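Local atomic coordinates of glideosome-associated protein 50 (Plasmodium falciparum 3D7, PDB entry 3TGH), a protein that serves in the glideosome complex of the malaria parasite's inner membrane complex, where it may help to assemble and anchor the invasion machinery. Residues 83-88 and 124-129. Residues are numbered along the deposited sequence; the frame is centred on the assembly and turned at random.
Sequences RDWTGN and PNYWYH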
loop_
_atom_site.group_PDB
_atom_site.type_symbol
_atom_site.label_atom_id
_atom_site.label_comp_id
_atom_site.label_asym_id
_atom_site.label_seq_id
_atom_site.Cartn_x
_atom_site.Cartn_y
_atom_site.Cartn_z
ATOM N N ARG A 83 -10.452 -9.322 4.049
ATOM C CA ARG A 83 -11.827 -8.898 4.303
ATOM C C ARG A 83 -12.592 -8.584 3.009
ATOM O O ARG A 83 -13.806 -8.768 2.943
ATOM C CB ARG A 83 -11.863 -7.667 5.214
ATOM C CG ARG A 83 -11.152 -7.822 6.562
ATOM C CD ARG A 83 -11.732 -8.917 7.440
ATOM N NE ARG A 83 -13.102 -8.620 7.866
ATOM C CZ ARG A 83 -13.738 -9.230 8.867
ATOM N NH1 ARG A 83 -13.143 -10.179 9.584
ATOM N NH2 ARG A 83 -14.987 -8.879 9.158
ATOM N N ASP A 84 -11.883 -8.117 1.987
ATOM C CA ASP A 84 -12.505 -7.803 0.702
ATOM C C ASP A 84 -12.862 -9.071 -0.095
ATOM O O ASP A 84 -13.876 -9.116 -0.820
ATOM C CB ASP A 84 -11.565 -6.924 -0.113
ATOM C CG ASP A 84 -11.238 -5.606 0.588
ATOM O OD1 ASP A 84 -12.175 -4.815 0.835
ATOM O OD2 ASP A 84 -10.050 -5.374 0.901
ATOM N N TRP A 85 -12.006 -10.084 0.018
ATOM C CA TRP A 85 -12.179 -11.350 -0.698
ATOM C C TRP A 85 -13.362 -12.208 -0.244
ATOM O O TRP A 85 -13.781 -13.108 -0.973
ATOM C CB TRP A 85 -10.889 -12.168 -0.643
ATOM C CG TRP A 85 -9.880 -11.764 -1.663
ATOM C CD1 TRP A 85 -8.746 -11.030 -1.456
ATOM C CD2 TRP A 85 -9.905 -12.081 -3.066
ATOM N NE1 TRP A 85 -8.068 -10.863 -2.651
ATOM C CE2 TRP A 85 -8.752 -11.506 -3.647
ATOM C CE3 TRP A 85 -10.779 -12.809 -3.878
ATOM C CZ2 TRP A 85 -8.457 -11.623 -5.020
ATOM C CZ3 TRP A 85 -10.485 -12.925 -5.248
ATOM C CH2 TRP A 85 -9.338 -12.331 -5.798
ATOM N N THR A 86 -13.893 -11.943 0.948
ATOM C CA THR A 86 -15.060 -12.661 1.433
ATOM C C THR A 86 -16.365 -12.036 0.922
ATOM O O THR A 86 -17.435 -12.582 1.149
ATOM C CB THR A 86 -15.070 -12.765 2.980
ATOM O OG1 THR A 86 -15.067 -11.454 3.555
ATOM C CG2 THR A 86 -13.857 -13.538 3.468
ATOM N N GLY A 87 -16.270 -10.908 0.215
ATOM C CA GLY A 87 -17.437 -10.282 -0.411
ATOM C C GLY A 87 -17.305 -10.256 -1.924
ATOM O O GLY A 87 -16.693 -11.142 -2.520
ATOM N N ASN A 88 -17.881 -9.233 -2.548
ATOM C CA ASN A 88 -17.848 -9.098 -4.010
ATOM C C ASN A 88 -16.534 -8.430 -4.422
ATOM O O ASN A 88 -16.466 -7.217 -4.653
ATOM C CB ASN A 88 -19.073 -8.307 -4.494
ATOM C CG ASN A 88 -19.312 -8.439 -5.987
ATOM O OD1 ASN A 88 -18.386 -8.658 -6.760
ATOM N ND2 ASN A 88 -20.574 -8.312 -6.398
ATOM N N PRO A 124 -6.310 -1.552 -11.158
ATOM C CA PRO A 124 -6.490 -2.118 -12.510
ATOM C C PRO A 124 -6.452 -3.654 -12.552
ATOM O O PRO A 124 -6.954 -4.267 -13.505
ATOM C CB PRO A 124 -5.334 -1.510 -13.305
ATOM C CG PRO A 124 -4.308 -1.179 -12.292
ATOM C CD PRO A 124 -5.033 -0.832 -11.028
ATOM N N ASN A 125 -5.867 -4.248 -11.511
ATOM C CA ASN A 125 -5.830 -5.687 -11.309
ATOM C C ASN A 125 -5.549 -5.906 -9.822
ATOM O O ASN A 125 -5.225 -4.948 -9.105
ATOM C CB ASN A 125 -4.749 -6.339 -12.175
ATOM C CG ASN A 125 -4.790 -7.867 -12.123
ATOM O OD1 ASN A 125 -5.860 -8.468 -12.107
ATOM N ND2 ASN A 125 -3.616 -8.492 -12.073
ATOM N N TYR A 126 -5.682 -7.147 -9.363
ATOM C CA TYR A 126 -5.437 -7.480 -7.958
ATOM C C TYR A 126 -3.973 -7.233 -7.567
ATOM O O TYR A 126 -3.686 -6.972 -6.400
ATOM C CB TYR A 126 -5.860 -8.923 -7.679
ATOM C CG TYR A 126 -7.328 -9.166 -7.969
ATOM C CD1 TYR A 126 -8.316 -8.580 -7.180
ATOM C CD2 TYR A 126 -7.730 -9.919 -9.072
ATOM C CE1 TYR A 126 -9.664 -8.761 -7.457
ATOM C CE2 TYR A 126 -9.090 -10.108 -9.358
ATOM C CZ TYR A 126 -10.046 -9.529 -8.540
ATOM O OH TYR A 126 -11.391 -9.697 -8.796
ATOM N N TRP A 127 -3.072 -7.313 -8.549
ATOM C CA TRP A 127 -1.679 -6.927 -8.404
ATOM C C TRP A 127 -1.289 -6.088 -9.623
ATOM O O TRP A 127 -1.775 -6.330 -10.737
ATOM C CB TRP A 127 -0.754 -8.147 -8.268
ATOM C CG TRP A 127 -0.717 -9.034 -9.480
ATOM C CD1 TRP A 127 0.202 -9.019 -10.480
ATOM C CD2 TRP A 127 -1.657 -10.057 -9.806
ATOM N NE1 TRP A 127 -0.108 -9.982 -11.420
ATOM C CE2 TRP A 127 -1.251 -10.628 -11.024
ATOM C CE3 TRP A 127 -2.808 -10.554 -9.175
ATOM C CZ2 TRP A 127 -1.959 -11.663 -11.638
ATOM C CZ3 TRP A 127 -3.514 -11.577 -9.782
ATOM C CH2 TRP A 127 -3.086 -12.125 -11.002
ATOM N N TYR A 128 -0.418 -5.108 -9.412
ATOM C CA TYR A 128 -0.034 -4.167 -10.477
ATOM C C TYR A 128 1.153 -3.307 -10.027
ATOM O O TYR A 128 1.746 -3.543 -8.966
ATOM C CB TYR A 128 -1.241 -3.296 -10.904
ATOM C CG TYR A 128 -1.809 -2.388 -9.821
ATOM C CD1 TYR A 128 -2.698 -2.880 -8.872
ATOM C CD2 TYR A 128 -1.475 -1.028 -9.769
ATOM C CE1 TYR A 128 -3.207 -2.076 -7.876
ATOM C CE2 TYR A 128 -1.995 -0.197 -8.783
ATOM C CZ TYR A 128 -2.850 -0.735 -7.824
ATOM O OH TYR A 128 -3.377 0.075 -6.848
ATOM N N HIS A 129 1.529 -2.331 -10.846
ATOM C CA HIS A 129 2.647 -1.442 -10.517
ATOM C C HIS A 129 2.368 -0.045 -11.015
ATOM O O HIS A 129 1.523 0.150 -11.888
ATOM C CB HIS A 129 3.942 -1.954 -11.145
ATOM C CG HIS A 129 3.805 -2.269 -12.598
ATOM N ND1 HIS A 129 3.567 -3.544 -13.060
ATOM C CD2 HIS A 129 3.799 -1.466 -13.691
ATOM C CE1 HIS A 129 3.468 -3.522 -14.376
ATOM N NE2 HIS A 129 3.610 -2.273 -14.785
#
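Trp85 and Tyr126 meet across a wide backbone gap: their CA atoms, 10.6 Å apart, are the nearest CA pair between residues 83-88 and 124-129. The first segment comes from a short, weakly bonded helix that runs into a turn, where Gly87 N hydrogen-bonds back to Asp84 O at 3.2 Å; the second is a loop leading into strand 128-136. No hydrogen bond joins them, and two long aromatic side chains bridge the distance alone. The benzo end of Trp85 reaches over one face of the Tyr126 ring, CZ2 approaching CD1 to 3.7 Å and Trp85 CH2 lying 3.9 Å above the centre of the phenol plane. The six-membered ring of Trp85 and the Tyr126 ring meet obliquely, their planes inclined at 38° and their centroids 4.9 Å apart. A chi1 of -59° sets Tyr126 CG anti to the carbonyl carbon and carries the ring out toward Trp85; its side chain also packs on Tyr89, Asn90 and Leu93 of helix 89-97. The site belongs to the calcineurin-like metallophosphoesterase fold, in which residues 124-129 lead from 120-122, an outermost strand of one sheet, into 128-136, an outermost strand of the other. Trp85 lies about 9 Å, side chain to side chain, from the metal ligand His233, and its NE1 is hydrogen-bonded to Asp158 OD2. On either side of Tyr126 in sequence, Asn125 and Trp127 are tied together: Asn125 ND2 donates to a lone pair of Trp127 O at 3.1 Å and lies over the Trp127 ring.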